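Local atomic coordinates of heterokaryon incompatibility protein s (Podospora anserina, PDB entry 2WVQ), a protein that drives heterokaryon incompatibility in this fungus, forming the [het-s] prion and interacting with het-S of incompatible cells to trigger a lethal reaction. Residues C28-V32 with L92-E96; Y31-G35 with K148-L154. The protein carries 2 engineered substitutions. All coordinates share one frame. Where two conformers were deposited one is given. Residues are numbered along the deposited sequence.

Interaction 1 (C28-V32 with L92-E96); sequences CFEYV and LLLFE
Phe-95, on helix 79-108, is the knob here, its hollow lying where the chain leaves helix 18-28. Residues 28-31 keep roughly helical backbone angles, with a weak hydrogen bond from Tyr-31 N to Cys-28 O (3.4 Å), before Val-32 turns extended (phi/psi -96/122). The CA atoms of Cys-28 and Phe-95 stand 7.0 Å apart, CB atoms directed across. Cys-28 (m) lays CB over the Phe-95 face, 3.6 Å from the centroid in a CH-pi contact; its SG, in an oblique sulfur-aromatic contact 4.4 Å from that centroid, meets Leu-92 CD1 at 3.9 Å. Phe-29 (m) brings its ring round to receive the Phe-95 edge, with CE1 3.7 Å from Phe-95 CZ, centroids 5.0 Å apart and planes at 73°. Val-32 CG1 adds a looser wall, 4.3 Å from Phe-95 CE2. Phe-29 also touches Leu-56 of helix 42-62 and Val-167 of helix 157-176. A T-shaped Phe pair with a cysteine CB over one ring face is apolar packing in the helical core of the HeLo domain.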
ATOM      1  N   CYS A  28      -5.611 -14.035  -6.237  1.00 33.12           N
ATOM      2  CA  CYS A  28      -6.157 -12.872  -5.462  1.00 34.54           C
ATOM      3  C   CYS A  28      -7.164 -12.070  -6.239  1.00 34.72           C
ATOM      4  O   CYS A  28      -8.165 -11.664  -5.678  1.00 35.78           O
ATOM      5  CB  CYS A  28      -5.075 -11.908  -4.988  1.00 33.91           C
ATOM      6  SG  CYS A  28      -4.147 -12.401  -3.482  1.00 36.94           S
ATOM      7  N   PHE A  29      -6.864 -11.819  -7.508  1.00 34.31           N
ATOM      8  CA  PHE A  29      -7.770 -11.164  -8.447  1.00 35.18           C
ATOM      9  C   PHE A  29      -9.189 -11.777  -8.597  1.00 35.21           C
ATOM     10  O   PHE A  29     -10.128 -11.061  -8.906  1.00 36.66           O
ATOM     11  CB  PHE A  29      -7.124 -11.040  -9.845  1.00 35.07           C
ATOM     12  CG  PHE A  29      -6.004  -9.988  -9.952  1.00 35.12           C
ATOM     13  CD1 PHE A  29      -4.632 -10.354  -9.802  1.00 32.05           C
ATOM     14  CD2 PHE A  29      -6.310  -8.682 -10.266  1.00 32.98           C
ATOM     15  CE1 PHE A  29      -3.604  -9.405  -9.912  1.00 31.03           C
ATOM     16  CE2 PHE A  29      -5.275  -7.714 -10.415  1.00 38.11           C
ATOM     17  CZ  PHE A  29      -3.908  -8.090 -10.228  1.00 35.47           C
ATOM     18  N   GLU A  30      -9.331 -13.072  -8.370  0.60 35.46           N
ATOM     19  CA  GLU A  30     -10.604 -13.760  -8.554  0.60 35.58           C
ATOM     20  C   GLU A  30     -11.632 -13.447  -7.462  0.60 36.05           C
ATOM     21  O   GLU A  30     -12.827 -13.523  -7.690  0.60 36.04           O
ATOM     22  CB  GLU A  30     -10.358 -15.264  -8.644  0.60 34.90           C
ATOM     23  CG  GLU A  30      -9.834 -15.653 -10.020  0.60 33.95           C
ATOM     24  CD  GLU A  30      -8.982 -16.902 -10.042  0.60 33.51           C
ATOM     25  OE1 GLU A  30      -8.164 -17.010 -10.978  0.60 30.85           O
ATOM     26  OE2 GLU A  30      -9.141 -17.776  -9.159  0.60 33.08           O
ATOM     27  N   TYR A  31     -11.162 -13.122  -6.274  1.00 36.93           N
ATOM     28  CA  TYR A  31     -12.071 -12.859  -5.150  1.00 38.63           C
ATOM     29  C   TYR A  31     -12.611 -11.413  -5.148  1.00 38.57           C
ATOM     30  O   TYR A  31     -13.419 -11.060  -4.264  1.00 39.97           O
ATOM     31  CB  TYR A  31     -11.386 -13.230  -3.829  1.00 39.41           C
ATOM     32  CG  TYR A  31     -10.859 -14.648  -3.842  1.00 43.17           C
ATOM     33  CD1 TYR A  31      -9.501 -14.912  -4.083  1.00 42.31           C
ATOM     34  CD2 TYR A  31     -11.728 -15.741  -3.661  1.00 43.98           C
ATOM     35  CE1 TYR A  31      -9.016 -16.233  -4.119  1.00 44.51           C
ATOM     36  CE2 TYR A  31     -11.244 -17.069  -3.703  1.00 47.31           C
ATOM     37  CZ  TYR A  31      -9.887 -17.301  -3.926  1.00 44.40           C
ATOM     38  OH  TYR A  31      -9.408 -18.602  -3.945  1.00 45.13           O
ATOM     39  N   VAL A  32     -12.180 -10.582  -6.110  1.00 37.77           N
ATOM     40  CA  VAL A  32     -12.541  -9.152  -6.063  1.00 37.51           C
ATOM     41  C   VAL A  32     -13.749  -8.657  -6.879  1.00 36.85           C
ATOM     42  O   VAL A  32     -13.860  -8.834  -8.094  1.00 35.19           O
ATOM     43  CB  VAL A  32     -11.325  -8.127  -5.942  1.00 38.49           C
ATOM     44  CG1 VAL A  32      -9.967  -8.702  -6.340  1.00 37.34           C
ATOM     45  CG2 VAL A  32     -11.635  -6.725  -6.539  1.00 37.84           C
ATOM     46  N   LEU A  92       0.997  -9.742  -2.417  1.00 28.78           N
ATOM     47  CA  LEU A  92       0.135 -10.349  -1.406  1.00 30.22           C
ATOM     48  C   LEU A  92      -0.299  -9.401  -0.268  1.00 30.52           C
ATOM     49  O   LEU A  92      -1.483  -9.383   0.100  1.00 29.65           O
ATOM     50  CB  LEU A  92       0.751 -11.632  -0.831  1.00 30.33           C
ATOM     51  CG  LEU A  92       0.315 -13.034  -1.357  1.00 32.59           C
ATOM     52  CD1 LEU A  92      -0.432 -13.060  -2.646  1.00 29.86           C
ATOM     53  CD2 LEU A  92       1.396 -14.130  -1.315  1.00 29.89           C
ATOM     54  N   LEU A  93       0.672  -8.666   0.289  1.00 30.06           N
ATOM     55  CA  LEU A  93       0.424  -7.596   1.300  1.00 30.36           C
ATOM     56  C   LEU A  93      -0.532  -6.501   0.772  1.00 30.37           C
ATOM     57  O   LEU A  93      -1.364  -5.973   1.516  1.00 30.32           O
ATOM     58  CB  LEU A  93       1.759  -6.968   1.721  1.00 29.61           C
ATOM     59  CG  LEU A  93       2.537  -7.347   2.983  1.00 30.91           C
ATOM     60  CD1 LEU A  93       2.211  -8.716   3.536  1.00 30.59           C
ATOM     61  CD2 LEU A  93       4.027  -7.178   2.781  1.00 30.31           C
ATOM     62  N   LEU A  94      -0.346  -6.134  -0.482  1.00 29.29           N
ATOM     63  CA  LEU A  94      -1.196  -5.214  -1.222  1.00 30.98           C
ATOM     64  C   LEU A  94      -2.691  -5.593  -1.189  1.00 29.43           C
ATOM     65  O   LEU A  94      -3.564  -4.748  -0.965  1.00 28.88           O
ATOM     66  CB  LEU A  94      -0.694  -5.156  -2.690  1.00 30.90           C
ATOM     67  CG  LEU A  94      -1.243  -4.097  -3.639  1.00 34.15           C
ATOM     68  CD1 LEU A  94      -1.102  -2.722  -2.935  1.00 36.84           C
ATOM     69  CD2 LEU A  94      -0.436  -4.110  -4.947  1.00 33.74           C
ATOM     70  N   PHE A  95      -2.968  -6.868  -1.436  1.00 27.79           N
ATOM     71  CA  PHE A  95      -4.311  -7.423  -1.436  1.00 26.96           C
ATOM     72  C   PHE A  95      -4.827  -7.615   0.012  1.00 27.32           C
ATOM     73  O   PHE A  95      -5.998  -7.342   0.297  1.00 26.29           O
ATOM     74  CB  PHE A  95      -4.334  -8.760  -2.237  1.00 27.49           C
ATOM     75  CG  PHE A  95      -4.421  -8.578  -3.744  1.00 28.56           C
ATOM     76  CD1 PHE A  95      -3.289  -8.765  -4.562  1.00 30.32           C
ATOM     77  CD2 PHE A  95      -5.636  -8.217  -4.341  1.00 27.99           C
ATOM     78  CE1 PHE A  95      -3.362  -8.562  -5.974  1.00 30.52           C
ATOM     79  CE2 PHE A  95      -5.753  -8.054  -5.781  1.00 33.48           C
ATOM     80  CZ  PHE A  95      -4.616  -8.221  -6.586  1.00 31.84           C
ATOM     81  N   GLU A  96      -3.948  -8.032   0.930  1.00 26.02           N
ATOM     82  CA  GLU A  96      -4.322  -8.129   2.336  1.00 27.69           C
ATOM     83  C   GLU A  96      -4.833  -6.755   2.885  1.00 27.56           C
ATOM     84  O   GLU A  96      -5.922  -6.696   3.431  1.00 27.92           O
ATOM     85  CB  GLU A  96      -3.158  -8.669   3.174  1.00 27.99           C
ATOM     86  CG  GLU A  96      -3.611  -9.328   4.453  1.00 32.71           C
ATOM     87  CD  GLU A  96      -2.463  -9.648   5.396  1.00 36.80           C
ATOM     88  OE1 GLU A  96      -2.763  -9.908   6.578  1.00 38.16           O
ATOM     89  OE2 GLU A  96      -1.286  -9.649   4.962  1.00 35.25           O
TER

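Interaction 2 (Y31-G35 with K148-L154); sequences YVQLG and KKTAWAL
Two short strands, 32-34 and 152-154, run parallel with local axes 4.3 Å apart and crossing at -45°. Val-32 pairs with Trp-152, Gln-33 with Ala-153 and Leu-34 with Leu-154, at CA-CA separations of 5.4, 4.3 and 5.0 Å. Four backbone hydrogen bonds fix this register: Trp-152 N to Tyr-31 O (2.9 Å), Gln-33 N to Trp-152 O (2.9 Å), Leu-154 N to Gln-33 O (2.8 Å) and Gly-35 N to Leu-154 O (2.9 Å).

Tyr-31 has the most surface covered. Just ahead of its strand, with chi1 m, it lies along the loop 148-150: Lys-149 CB makes a CH-pi contact over the face, 3.6 Å from the ring centroid, while Lys-149 N approaches Tyr-31 CE2 to 3.1 Å. Leu-154 (m, t) projects on the same face of the sheet as Val-32, Leu-34 and Trp-152; its CD1 touches both Val-32 CG2 (3.6 Å) and Leu-34 CD2 (3.7 Å), and the same side chain also touches Leu-160 and Ile-163 of helix 157-176. On the other face, Gln-33 extends its side chain past Ala-153, NE2 lying 3.7 Å from Ala-153 CB. Trp-152, with chi1 p, receives Val-32 CB over its six-membered ring, 4.3 Å from that centroid, and also packs on Phe-95 and Ala-98 of helix 79-108.

This two-stranded parallel sheet joins chain segments separated by a largely helical span. The hydrogen bonding between them is all main-chain, while the side chains meet by apolar and CH-pi contacts, those of Val-32, Leu-34, Trp-152 and Leu-154 against the surrounding helices.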
ATOM      1  N   TYR A  31     -11.162 -13.122  -6.274  1.00 36.93           N
ATOM      2  CA  TYR A  31     -12.071 -12.859  -5.150  1.00 38.63           C
ATOM      3  C   TYR A  31     -12.611 -11.413  -5.148  1.00 38.57           C
ATOM      4  O   TYR A  31     -13.419 -11.060  -4.264  1.00 39.97           O
ATOM      5  CB  TYR A  31     -11.386 -13.230  -3.829  1.00 39.41           C
ATOM      6  CG  TYR A  31     -10.859 -14.648  -3.842  1.00 43.17           C
ATOM      7  CD1 TYR A  31      -9.501 -14.912  -4.083  1.00 42.31           C
ATOM      8  CD2 TYR A  31     -11.728 -15.741  -3.661  1.00 43.98           C
ATOM      9  CE1 TYR A  31      -9.016 -16.233  -4.119  1.00 44.51           C
ATOM     10  CE2 TYR A  31     -11.244 -17.069  -3.703  1.00 47.31           C
ATOM     11  CZ  TYR A  31      -9.887 -17.301  -3.926  1.00 44.40           C
ATOM     12  OH  TYR A  31      -9.408 -18.602  -3.945  1.00 45.13           O
ATOM     13  N   VAL A  32     -12.180 -10.582  -6.110  1.00 37.77           N
ATOM     14  CA  VAL A  32     -12.541  -9.152  -6.063  1.00 37.51           C
ATOM     15  C   VAL A  32     -13.749  -8.657  -6.879  1.00 36.85           C
ATOM     16  O   VAL A  32     -13.860  -8.834  -8.094  1.00 35.19           O
ATOM     17  CB  VAL A  32     -11.325  -8.127  -5.942  1.00 38.49           C
ATOM     18  CG1 VAL A  32      -9.967  -8.702  -6.340  1.00 37.34           C
ATOM     19  CG2 VAL A  32     -11.635  -6.725  -6.539  1.00 37.84           C
ATOM     20  N   GLN A  33     -14.674  -8.066  -6.121  1.00 36.27           N
ATOM     21  CA  GLN A  33     -15.893  -7.465  -6.627  1.00 34.33           C
ATOM     22  C   GLN A  33     -15.736  -5.936  -6.671  1.00 33.02           C
ATOM     23  O   GLN A  33     -14.880  -5.362  -5.987  1.00 31.44           O
ATOM     24  CB  GLN A  33     -17.046  -7.800  -5.688  1.00 35.45           C
ATOM     25  CG  GLN A  33     -17.449  -9.259  -5.583  1.00 37.11           C
ATOM     26  CD  GLN A  33     -18.273  -9.516  -4.330  1.00 40.20           C
ATOM     27  OE1 GLN A  33     -18.833 -10.582  -4.148  1.00 41.82           O
ATOM     28  NE2 GLN A  33     -18.351  -8.516  -3.460  1.00 44.49           N
ATOM     29  N   LEU A  34     -16.536  -5.269  -7.508  1.00 31.15           N
ATOM     30  CA  LEU A  34     -16.544  -3.809  -7.503  1.00 29.62           C
ATOM     31  C   LEU A  34     -17.907  -3.321  -7.010  1.00 28.55           C
ATOM     32  O   LEU A  34     -18.946  -3.802  -7.451  1.00 27.82           O
ATOM     33  CB  LEU A  34     -16.209  -3.210  -8.879  1.00 29.35           C
ATOM     34  CG  LEU A  34     -14.827  -3.539  -9.468  1.00 31.33           C
ATOM     35  CD1 LEU A  34     -14.604  -2.687 -10.698  1.00 31.98           C
ATOM     36  CD2 LEU A  34     -13.710  -3.308  -8.450  1.00 31.97           C
ATOM     37  N   GLY A  35     -17.866  -2.338  -6.123  1.00 28.50           N
ATOM     38  CA  GLY A  35     -19.070  -1.883  -5.450  1.00 28.48           C
ATOM     39  C   GLY A  35     -19.852  -0.855  -6.243  1.00 28.49           C
ATOM     40  O   GLY A  35     -19.410  -0.322  -7.273  1.00 27.62           O
ATOM     41  N   LYS A 148     -11.804 -21.991  -1.579  1.00 55.00           N
ATOM     42  CA  LYS A 148     -12.078 -20.562  -1.776  1.00 55.01           C
ATOM     43  C   LYS A 148     -11.601 -19.696  -0.594  1.00 54.59           C
ATOM     44  O   LYS A 148     -11.534 -20.166   0.551  1.00 53.99           O
ATOM     45  CB  LYS A 148     -13.578 -20.319  -2.020  1.00 55.29           C
ATOM     46  CG  LYS A 148     -14.014 -20.344  -3.492  1.00 56.06           C
ATOM     47  CD  LYS A 148     -15.433 -19.756  -3.653  1.00 55.54           C
ATOM     48  CE  LYS A 148     -16.194 -20.353  -4.860  1.00 57.97           C
ATOM     49  NZ  LYS A 148     -16.370 -21.855  -4.829  1.00 56.61           N
ATOM     50  N   LYS A 149     -11.231 -18.451  -0.916  1.00 53.92           N
ATOM     51  CA  LYS A 149     -11.110 -17.336   0.036  1.00 53.02           C
ATOM     52  C   LYS A 149     -12.442 -16.573   0.007  1.00 52.19           C
ATOM     53  O   LYS A 149     -13.186 -16.657  -0.982  1.00 52.16           O
ATOM     54  CB  LYS A 149      -9.948 -16.408  -0.377  1.00 53.09           C
ATOM     55  CG  LYS A 149      -8.595 -16.758   0.263  1.00 53.92           C
ATOM     56  CD  LYS A 149      -7.394 -16.570  -0.693  1.00 54.99           C
ATOM     57  CE  LYS A 149      -6.730 -15.170  -0.657  1.00 54.62           C
ATOM     58  NZ  LYS A 149      -7.336 -14.174  -1.619  1.00 53.76           N
ATOM     59  N   THR A 150     -12.746 -15.838   1.082  1.00 51.22           N
ATOM     60  CA  THR A 150     -13.918 -14.935   1.122  1.00 49.69           C
ATOM     61  C   THR A 150     -13.837 -13.874   0.004  1.00 47.98           C
ATOM     62  O   THR A 150     -12.805 -13.201  -0.130  1.00 48.59           O
ATOM     63  CB  THR A 150     -14.061 -14.209   2.512  1.00 50.21           C
ATOM     64  OG1 THR A 150     -12.899 -13.394   2.774  1.00 51.15           O
ATOM     65  CG2 THR A 150     -14.263 -15.226   3.668  1.00 49.67           C
ATOM     66  N   ALA A 151     -14.902 -13.757  -0.795  1.00 45.37           N
ATOM     67  CA  ALA A 151     -15.036 -12.711  -1.821  1.00 43.20           C
ATOM     68  C   ALA A 151     -15.199 -11.364  -1.131  1.00 41.42           C
ATOM     69  O   ALA A 151     -15.817 -11.279  -0.073  1.00 41.07           O
ATOM     70  CB  ALA A 151     -16.219 -12.990  -2.750  1.00 42.61           C
ATOM     71  N   TRP A 152     -14.612 -10.322  -1.706  1.00 38.92           N
ATOM     72  CA  TRP A 152     -14.608  -9.026  -1.065  1.00 36.70           C
ATOM     73  C   TRP A 152     -14.651  -7.916  -2.122  1.00 34.86           C
ATOM     74  O   TRP A 152     -14.203  -8.093  -3.245  1.00 35.21           O
ATOM     75  CB  TRP A 152     -13.399  -8.913  -0.117  1.00 36.60           C
ATOM     76  CG  TRP A 152     -12.111  -9.000  -0.866  1.00 35.91           C
ATOM     77  CD1 TRP A 152     -11.469 -10.133  -1.265  1.00 35.62           C
ATOM     78  CD2 TRP A 152     -11.333  -7.903  -1.340  1.00 35.07           C
ATOM     79  NE1 TRP A 152     -10.328  -9.804  -1.962  1.00 35.99           N
ATOM     80  CE2 TRP A 152     -10.213  -8.442  -2.005  1.00 34.62           C
ATOM     81  CE3 TRP A 152     -11.460  -6.513  -1.248  1.00 33.36           C
ATOM     82  CZ2 TRP A 152      -9.248  -7.645  -2.595  1.00 35.08           C
ATOM     83  CZ3 TRP A 152     -10.510  -5.734  -1.832  1.00 34.38           C
ATOM     84  CH2 TRP A 152      -9.416  -6.291  -2.500  1.00 35.24           C
ATOM     85  N   ALA A 153     -15.211  -6.771  -1.770  1.00 32.93           N
ATOM     86  CA  ALA A 153     -15.420  -5.705  -2.742  1.00 31.34           C
ATOM     87  C   ALA A 153     -14.477  -4.534  -2.566  1.00 30.44           C
ATOM     88  O   ALA A 153     -14.119  -4.176  -1.452  1.00 31.96           O
ATOM     89  CB  ALA A 153     -16.889  -5.211  -2.688  1.00 30.45           C
ATOM     90  N   LEU A 154     -14.104  -3.929  -3.674  1.00 29.27           N
ATOM     91  CA  LEU A 154     -13.517  -2.597  -3.693  1.00 28.87           C
ATOM     92  C   LEU A 154     -14.648  -1.566  -3.778  1.00 29.59           C
ATOM     93  O   LEU A 154     -15.384  -1.532  -4.766  1.00 29.76           O
ATOM     94  CB  LEU A 154     -12.613  -2.424  -4.905  1.00 28.24           C
ATOM     95  CG  LEU A 154     -11.374  -3.324  -4.952  1.00 27.86           C
ATOM     96  CD1 LEU A 154     -10.656  -3.231  -6.289  1.00 25.18           C
ATOM     97  CD2 LEU A 154     -10.455  -2.916  -3.824  1.00 26.73           C
TER

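In the fold
Both interactions start from the same part of the chain and share Tyr-31 and Val-32, with centres about 8 Å apart. Interaction 1 is buried and joins the end of helix 18-28 to helix 79-108 through apolar and aromatic side chains alone. Interaction 2, farther from the centre of the chain and partly exposed, relies on backbone hydrogen bonds, with an apolar face inward and lysines at its open end. The two meet where Phe-95 CD2 packs 4.1 Å from Trp-152 CZ2, so helix 79-108, a partner in interaction 1, also packs on the sheet of interaction 2. That helix reaches the second subunit through Leu-93 and Glu-96, whereas no other chain of the assembly touches the segments of interaction 2.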